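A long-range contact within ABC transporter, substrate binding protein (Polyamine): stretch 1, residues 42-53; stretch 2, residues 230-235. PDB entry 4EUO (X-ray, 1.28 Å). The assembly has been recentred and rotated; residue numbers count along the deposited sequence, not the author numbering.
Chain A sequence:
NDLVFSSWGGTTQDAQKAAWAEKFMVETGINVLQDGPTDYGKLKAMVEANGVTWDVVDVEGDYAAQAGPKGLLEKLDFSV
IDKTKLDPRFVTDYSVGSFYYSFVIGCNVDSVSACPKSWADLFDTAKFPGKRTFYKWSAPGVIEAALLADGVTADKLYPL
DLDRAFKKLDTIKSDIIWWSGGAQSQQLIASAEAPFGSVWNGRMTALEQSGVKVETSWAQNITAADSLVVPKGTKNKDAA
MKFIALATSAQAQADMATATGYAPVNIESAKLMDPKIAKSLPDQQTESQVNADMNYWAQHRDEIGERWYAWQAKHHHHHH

Stretch 1 (42-53) KLKAMVEANGVT
Stretch 2 230-235: VPKGTK

No hydrogen bond passes directly between these two stretches; two waters bridge the backbones. Water 1 donates to both Val47 O (2.7 Å) and Lys232 O (2.8 Å), tying together two carbonyls that cannot bond to each other because both are acceptors. Water 2 lies 2.8 Å from Val52 O and accepts from Lys235 N at 2.9 Å. The rest is van der Waals packing, partly against backbone carbonyls, and 338 Å² is buried, both sides summed.

Stretch 1 enters as a helix that began earlier in the chain and runs through Glu48. Its last turns are held by Met46 N to Lys42 O (3.0 Å), Val47 N to Leu43 O (3.1 Å), Glu48 N to Lys44 O (2.9 Å) and Ala49 N to Ala45 O (3.0 Å). Asn50, at phi/psi 52/42, then breaks the helix in a Schellman motif: Gly51 N reaches back to Met46 O at 2.9 Å and Asn50 N to Val47 O at 3.0 Å. Gly51 bends the chain at -130/46, and Val52 (-65/124) carries it onward in extended fashion. Thr53 N makes a weak hydrogen bond to Met46 SD (3.5 Å, 165°), linking the exit to the helix.

Stretch 2 contains a type II beta turn from Pro231 to Thr234, closed by Thr234 N to Pro231 O at 3.2 Å. Lys232 sits at -63/120 and Gly233 at 106/3. The latter angles by themselves call for glycine, since a CB would jam against the carbonyl O of Lys232; an ideal CB would also lie a tight 3.4 Å from Val52 CG2. The register places Val47 CA 6.0 Å from Lys232 CA and Val52 CA 5.2 Å from Thr234 CA, so both chains advance in the same sense between these two pairings.

Val52 (chi1 172°, t) is the centre of the fit, with its CA-to-CB bond aimed toward the turn. Its CG1 lies 3.9 Å from Pro231 CB and 3.7 Å from Thr234 CA, while CG2 comes within 3.3 Å of Lys232 O. Pro231, C-gamma exo and also directed toward its partner, offers a rigid apolar surface to three side chains: besides Val52, it receives Val47 (t), with CG2 4.0 Å from Pro231 CB, and Leu43 (t, t), with CD2 4.1 Å from Pro231 CB. Leu43 and Val47 are one helical turn apart, so a single helix face supplies both. Val47 CG2 also approaches Lys232 O at 3.6 Å.

The charged ends lie away from the apolar packing. Lys232 leaves its CB 4.1 Å from Val47 CG1, but its end leads away along t, t, t, p. On the helix, Lys44 NZ and Glu48 OE2 form an i to i+4 salt bridge at 3.1 Å, clear of the turn. The rule to read here is shape first: a glycine permits the turn, a proline offers its surface, branched residues fill against it, and water joins the backbones.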

# COMPACT_ATOMS: atom_id res chain seq x y z
N LYS A 42 10.01 12.47 -6.96
CA LYS A 42 11.35 12.60 -6.38
C LYS A 42 12.25 11.44 -6.80
O LYS A 42 13.46 11.65 -7.00
CB LYS A 42 11.31 12.69 -4.85
CG LYS A 42 10.67 14.00 -4.38
CD LYS A 42 10.78 14.15 -2.87
CE LYS A 42 9.99 15.34 -2.38
NZ LYS A 42 10.54 15.87 -1.10
N LEU A 43 11.70 10.22 -6.94
CA LEU A 43 12.50 9.07 -7.38
C LEU A 43 13.00 9.36 -8.79
O LEU A 43 14.20 9.25 -9.06
CB LEU A 43 11.62 7.78 -7.34
CG LEU A 43 12.38 6.45 -7.40
CD1 LEU A 43 11.53 5.29 -6.81
CD2 LEU A 43 12.85 6.10 -8.81
N LYS A 44 12.10 9.73 -9.70
CA LYS A 44 12.49 10.02 -11.07
C LYS A 44 13.51 11.19 -11.09
O LYS A 44 14.49 11.11 -11.83
CB LYS A 44 11.26 10.40 -11.88
CG LYS A 44 11.57 10.80 -13.35
CD LYS A 44 10.25 11.27 -13.99
CE LYS A 44 10.43 12.18 -15.18
NZ LYS A 44 10.47 11.42 -16.45
N ALA A 45 13.28 12.24 -10.30
CA ALA A 45 14.22 13.36 -10.31
C ALA A 45 15.63 12.94 -9.88
O ALA A 45 16.61 13.39 -10.49
CB ALA A 45 13.71 14.48 -9.43
N MET A 46 15.76 12.08 -8.86
CA MET A 46 17.10 11.69 -8.42
C MET A 46 17.78 10.78 -9.40
O MET A 46 19.01 10.86 -9.60
CB MET A 46 17.10 11.17 -6.96
CG MET A 46 16.36 9.83 -6.76
SD MET A 46 16.47 9.21 -5.08
CE MET A 46 15.58 10.50 -4.15
N VAL A 47 17.01 9.95 -10.09
CA VAL A 47 17.57 9.09 -11.13
C VAL A 47 18.07 9.98 -12.28
O VAL A 47 19.23 9.81 -12.72
CB VAL A 47 16.52 8.06 -11.61
CG1 VAL A 47 16.99 7.37 -12.91
CG2 VAL A 47 16.26 7.02 -10.53
N GLU A 48 17.27 10.95 -12.71
CA GLU A 48 17.63 11.83 -13.82
C GLU A 48 18.82 12.73 -13.48
O GLU A 48 19.58 13.09 -14.39
CB GLU A 48 16.43 12.64 -14.28
CG GLU A 48 15.39 11.76 -14.95
CD GLU A 48 14.19 12.44 -15.60
OE1 GLU A 48 13.88 13.59 -15.22
OE2 GLU A 48 13.52 11.77 -16.41
N ALA A 49 19.00 13.08 -12.22
CA ALA A 49 20.12 13.95 -11.82
C ALA A 49 21.38 13.12 -11.57
O ALA A 49 22.40 13.69 -11.17
CB ALA A 49 19.76 14.69 -10.55
N ASN A 50 21.30 11.78 -11.71
CA ASN A 50 22.37 10.89 -11.30
C ASN A 50 22.77 11.21 -9.86
O ASN A 50 23.95 11.22 -9.49
CB ASN A 50 23.57 10.96 -12.27
CG ASN A 50 24.63 9.95 -11.97
OD1 ASN A 50 25.82 10.15 -12.28
ND2 ASN A 50 24.26 8.83 -11.37
N GLY A 51 21.75 11.43 -9.03
CA GLY A 51 21.93 11.78 -7.64
C GLY A 51 21.07 10.91 -6.75
O GLY A 51 20.40 11.42 -5.85
N VAL A 52 21.08 9.60 -7.00
CA VAL A 52 20.23 8.70 -6.22
C VAL A 52 20.65 8.70 -4.78
O VAL A 52 21.83 8.44 -4.47
CB VAL A 52 20.21 7.30 -6.82
CG1 VAL A 52 19.48 6.33 -5.90
CG2 VAL A 52 19.56 7.33 -8.19
N THR A 53 19.71 9.01 -3.90
CA THR A 53 19.99 9.00 -2.48
C THR A 53 19.11 7.99 -1.73
O THR A 53 19.25 7.84 -0.53
CB THR A 53 19.86 10.39 -1.89
OG1 THR A 53 18.53 10.83 -2.02
CG2 THR A 53 20.84 11.37 -2.53
N VAL A 230 15.03 -0.80 -6.43
CA VAL A 230 16.32 -0.12 -6.29
C VAL A 230 16.43 0.91 -7.40
O VAL A 230 16.51 0.55 -8.56
CB VAL A 230 17.45 -1.16 -6.39
CG1 VAL A 230 18.82 -0.45 -6.32
CG2 VAL A 230 17.34 -2.20 -5.30
N PRO A 231 16.41 2.21 -7.06
CA PRO A 231 16.50 3.21 -8.14
C PRO A 231 17.77 3.11 -8.98
O PRO A 231 18.86 2.88 -8.42
CB PRO A 231 16.41 4.54 -7.40
CG PRO A 231 15.66 4.21 -6.14
CD PRO A 231 16.19 2.83 -5.76
N LYS A 232 17.64 3.30 -10.28
CA LYS A 232 18.76 3.23 -11.22
C LYS A 232 19.78 4.33 -10.90
O LYS A 232 19.47 5.52 -10.93
CB LYS A 232 18.23 3.42 -12.63
CG LYS A 232 19.34 3.18 -13.69
CD LYS A 232 18.81 2.72 -15.03
CE LYS A 232 19.89 2.14 -15.91
NZ LYS A 232 20.22 0.74 -15.54
N GLY A 233 21.01 3.89 -10.60
CA GLY A 233 22.08 4.82 -10.24
C GLY A 233 22.44 4.85 -8.78
O GLY A 233 23.27 5.67 -8.37
N THR A 234 21.82 4.00 -7.94
CA THR A 234 22.20 3.91 -6.53
C THR A 234 23.73 3.72 -6.45
O THR A 234 24.30 2.99 -7.28
CB THR A 234 21.53 2.70 -5.84
OG1 THR A 234 22.12 2.48 -4.54
CG2 THR A 234 21.63 1.42 -6.67
N LYS A 235 24.35 4.30 -5.43
CA LYS A 235 25.80 4.12 -5.26
C LYS A 235 26.06 2.93 -4.36
O LYS A 235 27.22 2.56 -4.13
CB LYS A 235 26.47 5.40 -4.72
CG LYS A 235 26.02 5.87 -3.35
CD LYS A 235 26.93 6.99 -2.77
CE LYS A 235 28.19 6.48 -2.09
NZ LYS A 235 27.93 5.42 -1.06
O HOH W 1 20.77 7.73 -11.97
O HOH W 2 22.69 5.85 -3.68